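PDB 1JY5: CalsepRRP from Calystegia sepium, which is an RNase-related protein of the ribonuclease T2 family, whose members generally bind and cleave RNA, an activity it may or may not share. Local coordinates for residues K3-F8 with S110-N115; V168-D173 with T197-V202; T28-R33 with P80-P85. One frame throughout, in Å; residues are numbered along the deposited sequence.

Interaction 1. Residues K3-F8 with S110-N115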
loop_
_atom_site.group_PDB
_atom_site.type_symbol
_atom_site.label_atom_id
_atom_site.label_comp_id
_atom_site.label_asym_id
_atom_site.label_seq_id
_atom_site.Cartn_x
_atom_site.Cartn_y
_atom_site.Cartn_z
ATOM N N LYS A 3 -13.345 -0.975 -19.319
ATOM C CA LYS A 3 -14.369 -0.420 -18.443
ATOM C C LYS A 3 -13.664 0.440 -17.392
ATOM O O LYS A 3 -12.599 0.065 -16.903
ATOM C CB LYS A 3 -15.133 -1.551 -17.753
ATOM C CG LYS A 3 -16.076 -1.095 -16.655
ATOM C CD LYS A 3 -16.532 -2.267 -15.801
ATOM C CE LYS A 3 -16.883 -1.803 -14.395
ATOM N NZ LYS A 3 -17.205 -2.942 -13.495
ATOM N N GLU A 4 -14.238 1.590 -17.053
ATOM C CA GLU A 4 -13.631 2.455 -16.044
ATOM C C GLU A 4 -13.645 1.667 -14.738
ATOM O O GLU A 4 -14.578 0.902 -14.481
ATOM C CB GLU A 4 -14.433 3.750 -15.870
ATOM C CG GLU A 4 -13.690 4.844 -15.096
ATOM C CD GLU A 4 -14.579 6.022 -14.721
ATOM O OE1 GLU A 4 -15.692 6.134 -15.279
ATOM O OE2 GLU A 4 -14.165 6.846 -13.871
ATOM N N PHE A 5 -12.612 1.845 -13.925
ATOM C CA PHE A 5 -12.518 1.139 -12.650
ATOM C C PHE A 5 -13.668 1.532 -11.725
ATOM O O PHE A 5 -14.267 2.598 -11.875
ATOM C CB PHE A 5 -11.165 1.420 -11.987
ATOM C CG PHE A 5 -11.010 2.823 -11.471
ATOM C CD1 PHE A 5 -11.182 3.104 -10.119
ATOM C CD2 PHE A 5 -10.664 3.859 -12.330
ATOM C CE1 PHE A 5 -11.007 4.400 -9.628
ATOM C CE2 PHE A 5 -10.487 5.158 -11.851
ATOM C CZ PHE A 5 -10.659 5.429 -10.498
ATOM N N ASP A 6 -13.969 0.670 -10.762
ATOM C CA ASP A 6 -15.078 0.913 -9.841
ATOM C C ASP A 6 -14.690 1.625 -8.553
ATOM O O ASP A 6 -15.378 2.546 -8.114
ATOM C CB ASP A 6 -15.753 -0.417 -9.504
ATOM C CG ASP A 6 -16.380 -1.068 -10.715
ATOM O OD1 ASP A 6 -16.257 -2.303 -10.861
ATOM O OD2 ASP A 6 -17.008 -0.341 -11.517
ATOM N N TYR A 7 -13.589 1.198 -7.946
ATOM C CA TYR A 7 -13.150 1.805 -6.702
ATOM C C TYR A 7 -11.635 1.738 -6.576
ATOM O O TYR A 7 -10.957 1.062 -7.353
ATOM C CB TYR A 7 -13.805 1.084 -5.515
ATOM C CG TYR A 7 -13.316 -0.339 -5.339
ATOM C CD1 TYR A 7 -12.207 -0.623 -4.534
ATOM C CD2 TYR A 7 -13.909 -1.393 -6.040
ATOM C CE1 TYR A 7 -11.696 -1.920 -4.439
ATOM C CE2 TYR A 7 -13.405 -2.694 -5.952
ATOM C CZ TYR A 7 -12.299 -2.948 -5.157
ATOM O OH TYR A 7 -11.771 -4.217 -5.114
ATOM N N PHE A 8 -11.120 2.450 -5.580
ATOM C CA PHE A 8 -9.695 2.512 -5.298
ATOM C C PHE A 8 -9.322 1.630 -4.107
ATOM O O PHE A 8 -10.027 1.608 -3.093
ATOM C CB PHE A 8 -9.291 3.946 -4.933
ATOM C CG PHE A 8 -9.049 4.850 -6.105
ATOM C CD1 PHE A 8 -9.776 6.030 -6.251
ATOM C CD2 PHE A 8 -8.029 4.574 -7.008
ATOM C CE1 PHE A 8 -9.479 6.928 -7.275
ATOM C CE2 PHE A 8 -7.723 5.464 -8.033
ATOM C CZ PHE A 8 -8.448 6.642 -8.167
ATOM N N SER A 110 -6.996 7.073 -14.648
ATOM C CA SER A 110 -7.625 8.128 -15.434
ATOM C C SER A 110 -9.035 7.641 -15.771
ATOM O O SER A 110 -9.273 6.438 -15.858
ATOM C CB SER A 110 -6.831 8.397 -16.720
ATOM O OG SER A 110 -6.698 7.229 -17.511
ATOM N N PRO A 111 -9.991 8.564 -15.972
ATOM C CA PRO A 111 -9.845 10.019 -15.923
ATOM C C PRO A 111 -9.930 10.639 -14.526
ATOM O O PRO A 111 -9.763 11.849 -14.383
ATOM C CB PRO A 111 -10.988 10.492 -16.807
ATOM C CG PRO A 111 -12.082 9.563 -16.373
ATOM C CD PRO A 111 -11.376 8.204 -16.335
ATOM N N VAL A 112 -10.190 9.832 -13.499
ATOM C CA VAL A 112 -10.300 10.371 -12.140
ATOM C C VAL A 112 -9.031 11.127 -11.753
ATOM O O VAL A 112 -9.098 12.247 -11.248
ATOM C CB VAL A 112 -10.576 9.255 -11.107
ATOM C CG1 VAL A 112 -10.626 9.842 -9.708
ATOM C CG2 VAL A 112 -11.893 8.569 -11.430
ATOM N N LEU A 113 -7.881 10.497 -11.973
ATOM C CA LEU A 113 -6.591 11.118 -11.702
ATOM C C LEU A 113 -6.017 11.227 -13.115
ATOM O O LEU A 113 -5.804 10.214 -13.784
ATOM C CB LEU A 113 -5.741 10.217 -10.793
ATOM C CG LEU A 113 -6.471 9.876 -9.485
ATOM C CD1 LEU A 113 -5.578 9.039 -8.562
ATOM C CD2 LEU A 113 -6.880 11.164 -8.782
ATOM N N GLY A 114 -5.797 12.460 -13.566
ATOM C CA GLY A 114 -5.346 12.700 -14.928
ATOM C C GLY A 114 -3.904 12.539 -15.345
ATOM O O GLY A 114 -3.618 12.483 -16.543
ATOM N N ASN A 115 -2.988 12.472 -14.388
ATOM C CA ASN A 115 -1.577 12.321 -14.726
ATOM C C ASN A 115 -0.818 11.708 -13.557
ATOM O O ASN A 115 -1.381 11.509 -12.486
ATOM C CB ASN A 115 -0.972 13.680 -15.115
ATOM C CG ASN A 115 -1.083 14.712 -14.007
ATOM O OD1 ASN A 115 -0.746 14.436 -12.856
ATOM N ND2 ASN A 115 -1.541 15.915 -14.354
#
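Phe5, Phe8 and Val112 join two backbones that stay well apart, for even the nearest CA atoms, those of Glu4 and Ser110, are 8.3 Å from each other. Side chains therefore bridge the gap. With CG1 anti to its backbone N (chi1 178°), Val112 offers one methyl to each ring: CG2 lies 3.5 Å from CZ of Phe5, whereas CG1 comes to within 4.0 Å of Phe8 CE1, at the edge of that ring. Phe8 and Leu113 meet tip to tip, CZ against CD1 at 3.8 Å. The two rings also pack on each other, Phe5 CE1 standing 3.6 Å above the centre of Phe8. An alanine at Phe5 would probably leave Val112 CG2 without its closest aromatic partner and uncover this face of Phe8. At the outer margin, Glu4 crosses Val112 at about a right angle, its OE2 3.8 Å from CG2. Phe5 and Phe8 also touch Pro47 of strand 40-48, to which the start of strand 7-14 pairs through a classic beta bulge, Asp6 and Tyr7 both facing Asp48. Apolar side chains carry most of this contact and no polar bond spans it, so packing joins the loop after helix 97-106 to strand 7-14.

Interaction 2. Residues V168-D173 with T197-V202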
loop_
_atom_site.group_PDB
_atom_site.type_symbol
_atom_site.label_atom_id
_atom_site.label_comp_id
_atom_site.label_asym_id
_atom_site.label_seq_id
_atom_site.Cartn_x
_atom_site.Cartn_y
_atom_site.Cartn_z
ATOM N N VAL A 168 -6.861 -7.676 5.203
ATOM C CA VAL A 168 -5.508 -7.927 5.685
ATOM C C VAL A 168 -4.910 -9.197 5.094
ATOM O O VAL A 168 -5.575 -10.229 5.016
ATOM C CB VAL A 168 -5.458 -8.064 7.230
ATOM C CG1 VAL A 168 -4.011 -8.243 7.679
ATOM C CG2 VAL A 168 -6.067 -6.830 7.904
ATOM N N LYS A 169 -3.649 -9.110 4.680
ATOM C CA LYS A 169 -2.932 -10.248 4.120
ATOM C C LYS A 169 -1.727 -10.508 5.018
ATOM O O LYS A 169 -1.104 -9.569 5.526
ATOM C CB LYS A 169 -2.456 -9.941 2.694
ATOM C CG LYS A 169 -3.564 -9.531 1.724
ATOM C CD LYS A 169 -4.618 -10.616 1.564
ATOM C CE LYS A 169 -5.598 -10.274 0.448
ATOM N NZ LYS A 169 -6.672 -11.298 0.338
ATOM N N CYS A 170 -1.404 -11.783 5.208
ATOM C CA CYS A 170 -0.283 -12.170 6.055
ATOM C C CYS A 170 0.793 -12.959 5.345
ATOM O O CYS A 170 0.562 -13.551 4.294
ATOM C CB CYS A 170 -0.780 -12.973 7.258
ATOM S SG CYS A 170 -1.621 -11.924 8.463
ATOM N N LYS A 171 1.973 -12.954 5.948
ATOM C CA LYS A 171 3.118 -13.673 5.430
ATOM C C LYS A 171 3.524 -14.635 6.539
ATOM O O LYS A 171 4.177 -14.240 7.506
ATOM C CB LYS A 171 4.250 -12.693 5.122
ATOM C CG LYS A 171 5.437 -13.276 4.389
ATOM C CD LYS A 171 6.463 -12.183 4.134
ATOM C CE LYS A 171 7.664 -12.699 3.363
ATOM N NZ LYS A 171 8.666 -11.610 3.148
ATOM N N SER A 172 3.090 -15.886 6.403
ATOM C CA SER A 172 3.380 -16.947 7.363
ATOM C C SER A 172 2.642 -16.780 8.688
ATOM O O SER A 172 1.974 -17.706 9.160
ATOM C CB SER A 172 4.884 -17.029 7.627
ATOM O OG SER A 172 5.185 -18.106 8.499
ATOM N N ASP A 173 2.772 -15.603 9.289
ATOM C CA ASP A 173 2.123 -15.318 10.561
ATOM C C ASP A 173 2.185 -13.832 10.911
ATOM O O ASP A 173 1.580 -13.388 11.886
ATOM C CB ASP A 173 2.782 -16.118 11.680
ATOM C CG ASP A 173 2.123 -15.883 13.012
ATOM O OD1 ASP A 173 0.937 -16.251 13.147
ATOM O OD2 ASP A 173 2.779 -15.323 13.919
ATOM N N THR A 197 -7.403 -14.813 5.362
ATOM C CA THR A 197 -6.254 -15.631 5.010
ATOM C C THR A 197 -5.199 -15.626 6.115
ATOM O O THR A 197 -4.307 -16.476 6.142
ATOM C CB THR A 197 -5.621 -15.142 3.698
ATOM O OG1 THR A 197 -5.416 -13.723 3.758
ATOM C CG2 THR A 197 -6.534 -15.466 2.527
ATOM N N CYS A 198 -5.307 -14.668 7.030
ATOM C CA CYS A 198 -4.366 -14.570 8.136
ATOM C C CYS A 198 -4.717 -15.534 9.252
ATOM O O CYS A 198 -5.879 -15.890 9.439
ATOM C CB CYS A 198 -4.363 -13.162 8.723
ATOM S SG CYS A 198 -3.522 -11.867 7.767
ATOM N N PRO A 199 -3.704 -15.975 10.012
ATOM C CA PRO A 199 -3.939 -16.897 11.125
ATOM C C PRO A 199 -4.702 -16.120 12.192
ATOM O O PRO A 199 -4.756 -14.891 12.144
ATOM C CB PRO A 199 -2.530 -17.240 11.603
ATOM C CG PRO A 199 -1.687 -17.040 10.390
ATOM C CD PRO A 199 -2.262 -15.801 9.768
ATOM N N SER A 200 -5.277 -16.829 13.156
ATOM C CA SER A 200 -6.018 -16.187 14.234
ATOM C C SER A 200 -5.119 -15.233 15.019
ATOM O O SER A 200 -5.569 -14.190 15.493
ATOM C CB SER A 200 -6.586 -17.239 15.185
ATOM O OG SER A 200 -7.383 -16.627 16.184
ATOM N N LEU A 201 -3.849 -15.603 15.163
ATOM C CA LEU A 201 -2.885 -14.775 15.880
ATOM C C LEU A 201 -1.817 -14.301 14.904
ATOM O O LEU A 201 -1.260 -15.095 14.148
ATOM C CB LEU A 201 -2.235 -15.564 17.022
ATOM C CG LEU A 201 -3.148 -15.979 18.180
ATOM C CD1 LEU A 201 -2.338 -16.764 19.205
ATOM C CD2 LEU A 201 -3.767 -14.747 18.827
ATOM N N VAL A 202 -1.536 -13.003 14.922
ATOM C CA VAL A 202 -0.553 -12.431 14.015
ATOM C C VAL A 202 0.411 -11.507 14.736
ATOM O O VAL A 202 0.182 -11.133 15.885
ATOM C CB VAL A 202 -1.247 -11.640 12.889
ATOM C CG1 VAL A 202 -2.128 -12.573 12.076
ATOM C CG2 VAL A 202 -2.071 -10.508 13.481
HETATM O O HOH W 1 -6.811 -12.111 6.456
HETATM O O HOH W 2 -7.643 -12.093 3.279
HETATM O O HOH W 3 -3.000 -13.566 3.989
#
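Cys170 and Cys198 turn their sulfurs the same way, each SG anti to its own carbonyl carbon and beside its backbone N (chi1 -73° and -75°), and thereby meet in a disulfide with an SG-SG bond of 2.0 Å. The torsion about that bond, 96°, is close to the relaxed value and makes the bridge right-handed. Each sulfur also has an apolar neighbour across the contact: CG1 of Val168 is 3.7 Å from SG of Cys198, and CG1 of Val202 lies at the same 3.7 Å from SG of Cys170. The ring of Pro199 adds a looser touch, its CD 4.1 Å from Cys170 CB. Val168 and Val202 continue inward to helix 151-162, where Met155 receives Val168 and Val151 receives Val202; Cys198 itself also touches Val151. In the fold, strand 167-171 runs antiparallel to strand 174-182 of the main sheet, and the two are joined through a classic gamma turn at Ser172, with Asp173 N bonded to Lys171 O. Strand 201-202 instead pairs with strand 149-150, so the disulfide ties the hairpin to the loop that leads into a separate small sheet. Beyond the turn, CA of Val202 makes a CA-H...O contact of 3.2 Å with Asp173 O. The opposite end of the contact is joined by water. One molecule donates to Val168 O at 2.7 Å and accepts from Thr197 N at 3.0 Å, connecting the two backbones through a single water. A second lies 2.8 Å from Thr197 OG1, donates to the same Val168 O and accepts from Lys169 NZ, whose chain bends at chi2.

Interaction 3. Residues T28-R33 with P80-P85. Unlike the reference sequence in segment 80-85: Pro85 (reference Met).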
loop_
_atom_site.group_PDB
_atom_site.type_symbol
_atom_site.label_atom_id
_atom_site.label_comp_id
_atom_site.label_asym_id
_atom_site.label_seq_id
_atom_site.Cartn_x
_atom_site.Cartn_y
_atom_site.Cartn_z
ATOM N N THR A 28 18.429 1.196 -2.938
ATOM C CA THR A 28 17.004 1.129 -3.225
ATOM C C THR A 28 16.249 0.411 -2.109
ATOM O O THR A 28 15.107 0.753 -1.804
ATOM C CB THR A 28 16.742 0.384 -4.555
ATOM O OG1 THR A 28 17.410 1.067 -5.623
ATOM C CG2 THR A 28 15.254 0.327 -4.857
ATOM N N ASN A 29 16.891 -0.581 -1.497
ATOM C CA ASN A 29 16.265 -1.349 -0.427
ATOM C C ASN A 29 16.134 -0.534 0.855
ATOM O O ASN A 29 17.129 -0.070 1.412
ATOM C CB ASN A 29 17.074 -2.613 -0.140
ATOM C CG ASN A 29 16.262 -3.665 0.582
ATOM O OD1 ASN A 29 15.484 -3.352 1.484
ATOM N ND2 ASN A 29 16.443 -4.921 0.194
ATOM N N ALA A 30 14.908 -0.373 1.336
ATOM C CA ALA A 30 14.676 0.403 2.549
ATOM C C ALA A 30 14.917 -0.386 3.836
ATOM O O ALA A 30 14.850 0.177 4.925
ATOM C CB ALA A 30 13.254 0.966 2.544
ATOM N N CYS A 31 15.188 -1.682 3.717
ATOM C CA CYS A 31 15.425 -2.506 4.899
ATOM C C CYS A 31 16.677 -2.118 5.686
ATOM O O CYS A 31 16.808 -2.465 6.858
ATOM C CB CYS A 31 15.517 -3.983 4.514
ATOM S SG CYS A 31 13.949 -4.743 3.992
ATOM N N SER A 32 17.593 -1.400 5.048
ATOM C CA SER A 32 18.829 -0.995 5.713
ATOM C C SER A 32 18.678 0.282 6.540
ATOM O O SER A 32 19.507 0.574 7.405
ATOM C CB SER A 32 19.933 -0.794 4.676
ATOM O OG SER A 32 19.576 0.221 3.759
ATOM N N ARG A 33 17.617 1.035 6.280
ATOM C CA ARG A 33 17.377 2.291 6.984
ATOM C C ARG A 33 16.867 2.088 8.411
ATOM O O ARG A 33 15.678 2.242 8.687
ATOM C CB ARG A 33 16.396 3.135 6.171
ATOM C CG ARG A 33 16.830 3.260 4.716
ATOM C CD ARG A 33 15.780 3.909 3.829
ATOM N NE ARG A 33 16.129 3.737 2.420
ATOM C CZ ARG A 33 15.394 4.164 1.400
ATOM N NH1 ARG A 33 14.251 4.800 1.618
ATOM N NH2 ARG A 33 15.801 3.946 0.159
ATOM N N PRO A 80 8.740 3.374 -0.302
ATOM C CA PRO A 80 9.994 2.699 -0.663
ATOM C C PRO A 80 9.815 1.273 -1.176
ATOM O O PRO A 80 8.737 0.691 -1.083
ATOM C CB PRO A 80 10.786 2.690 0.648
ATOM C CG PRO A 80 10.073 3.671 1.537
ATOM C CD PRO A 80 8.635 3.513 1.159
ATOM N N SER A 81 10.902 0.722 -1.701
ATOM C CA SER A 81 10.936 -0.647 -2.187
ATOM C C SER A 81 11.690 -1.436 -1.109
ATOM O O SER A 81 12.563 -0.879 -0.437
ATOM C CB SER A 81 11.698 -0.710 -3.513
ATOM O OG SER A 81 11.749 -2.032 -4.010
ATOM N N TYR A 82 11.352 -2.710 -0.923
ATOM C CA TYR A 82 12.032 -3.532 0.082
ATOM C C TYR A 82 12.773 -4.714 -0.543
ATOM O O TYR A 82 12.786 -5.814 0.014
ATOM C CB TYR A 82 11.038 -4.063 1.128
ATOM C CG TYR A 82 10.361 -2.991 1.947
ATOM C CD1 TYR A 82 9.122 -2.480 1.569
ATOM C CD2 TYR A 82 10.981 -2.452 3.076
ATOM C CE1 TYR A 82 8.514 -1.457 2.288
ATOM C CE2 TYR A 82 10.382 -1.423 3.804
ATOM C CZ TYR A 82 9.145 -0.930 3.400
ATOM O OH TYR A 82 8.553 0.102 4.097
ATOM N N SER A 83 13.399 -4.475 -1.693
ATOM C CA SER A 83 14.136 -5.514 -2.402
ATOM C C SER A 83 15.093 -4.865 -3.402
ATOM O O SER A 83 14.919 -3.699 -3.762
ATOM C CB SER A 83 13.153 -6.428 -3.139
ATOM O OG SER A 83 13.795 -7.594 -3.628
ATOM N N CYS A 84 16.103 -5.615 -3.844
ATOM C CA CYS A 84 17.074 -5.095 -4.803
ATOM C C CYS A 84 16.844 -5.573 -6.232
ATOM O O CYS A 84 17.117 -4.843 -7.187
ATOM C CB CYS A 84 18.502 -5.440 -4.356
ATOM S SG CYS A 84 18.899 -4.671 -2.759
ATOM N N PRO A 85 16.345 -6.806 -6.408
ATOM C CA PRO A 85 16.119 -7.260 -7.781
ATOM C C PRO A 85 15.013 -6.447 -8.448
ATOM O O PRO A 85 13.971 -6.186 -7.846
ATOM C CB PRO A 85 15.744 -8.730 -7.603
ATOM C CG PRO A 85 15.079 -8.747 -6.263
ATOM C CD PRO A 85 16.004 -7.868 -5.447
HETATM O O HOH W 4 13.178 2.443 -2.347
#
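A water joins Thr28 to Ser81, donating to Thr28 O at 2.6 Å while accepting from Ser81 N at 2.9 Å. Beside it a direct bond crosses, Ala30 N to Ser81 O at 3.0 Å, with an N-H...O angle of 157° and the donor nearly in line with the C=O. Water and amide thus each supply a donor to two carbonyl oxygens that lie close together. With CG anti to its backbone N (chi1 -160°), Asn29 lays its amide against the peptide between Tyr82 and Ser83, ND2 being 3.5 Å from Ser83 CA; its OD1 is fixed by Cys31 N at 2.8 Å. The apolar side of the contact is made by Ala30, whose CB is 3.6 Å from Pro80 CB and also touches Tyr82. Cys31 SG approaches that ring at its edge, 3.9 Å from CD2, a sulfur-aromatic contact. Arg33 reaches past Pro80 to Ser76 O, and Tyr82 OH bonds to Thr41. Cys31 and Cys84, whose sulfur rests against Asn29 CB, are each bonded to another cysteine, Cys19 and Cys26 respectively. Asn29 OD1, accepting from the backbone N two residues on, makes an Asx turn, in a surface contact of two loops that Cys26-Cys84 also joins covalently.

From the N terminus, residues 3-8 open interaction 1, which closes only at 110-115, joining the start of strand 7-14 to the loop between helices 97-106 and 116-129. Its long loop contains the whole of interaction 3, which opens at 28-33 and closes at 80-85, joining the loop before strand 40-48 to the one after helix 72-78. Interaction 2 follows in series, tying strand 167-171 and its turn to the segment entering strand 201-202, and no two contacts cross. Interactions 1 and 2 both reach the main antiparallel sheet, yet lie on opposite sides of the chain's centre, their centres 31 Å apart. None of the three touches another.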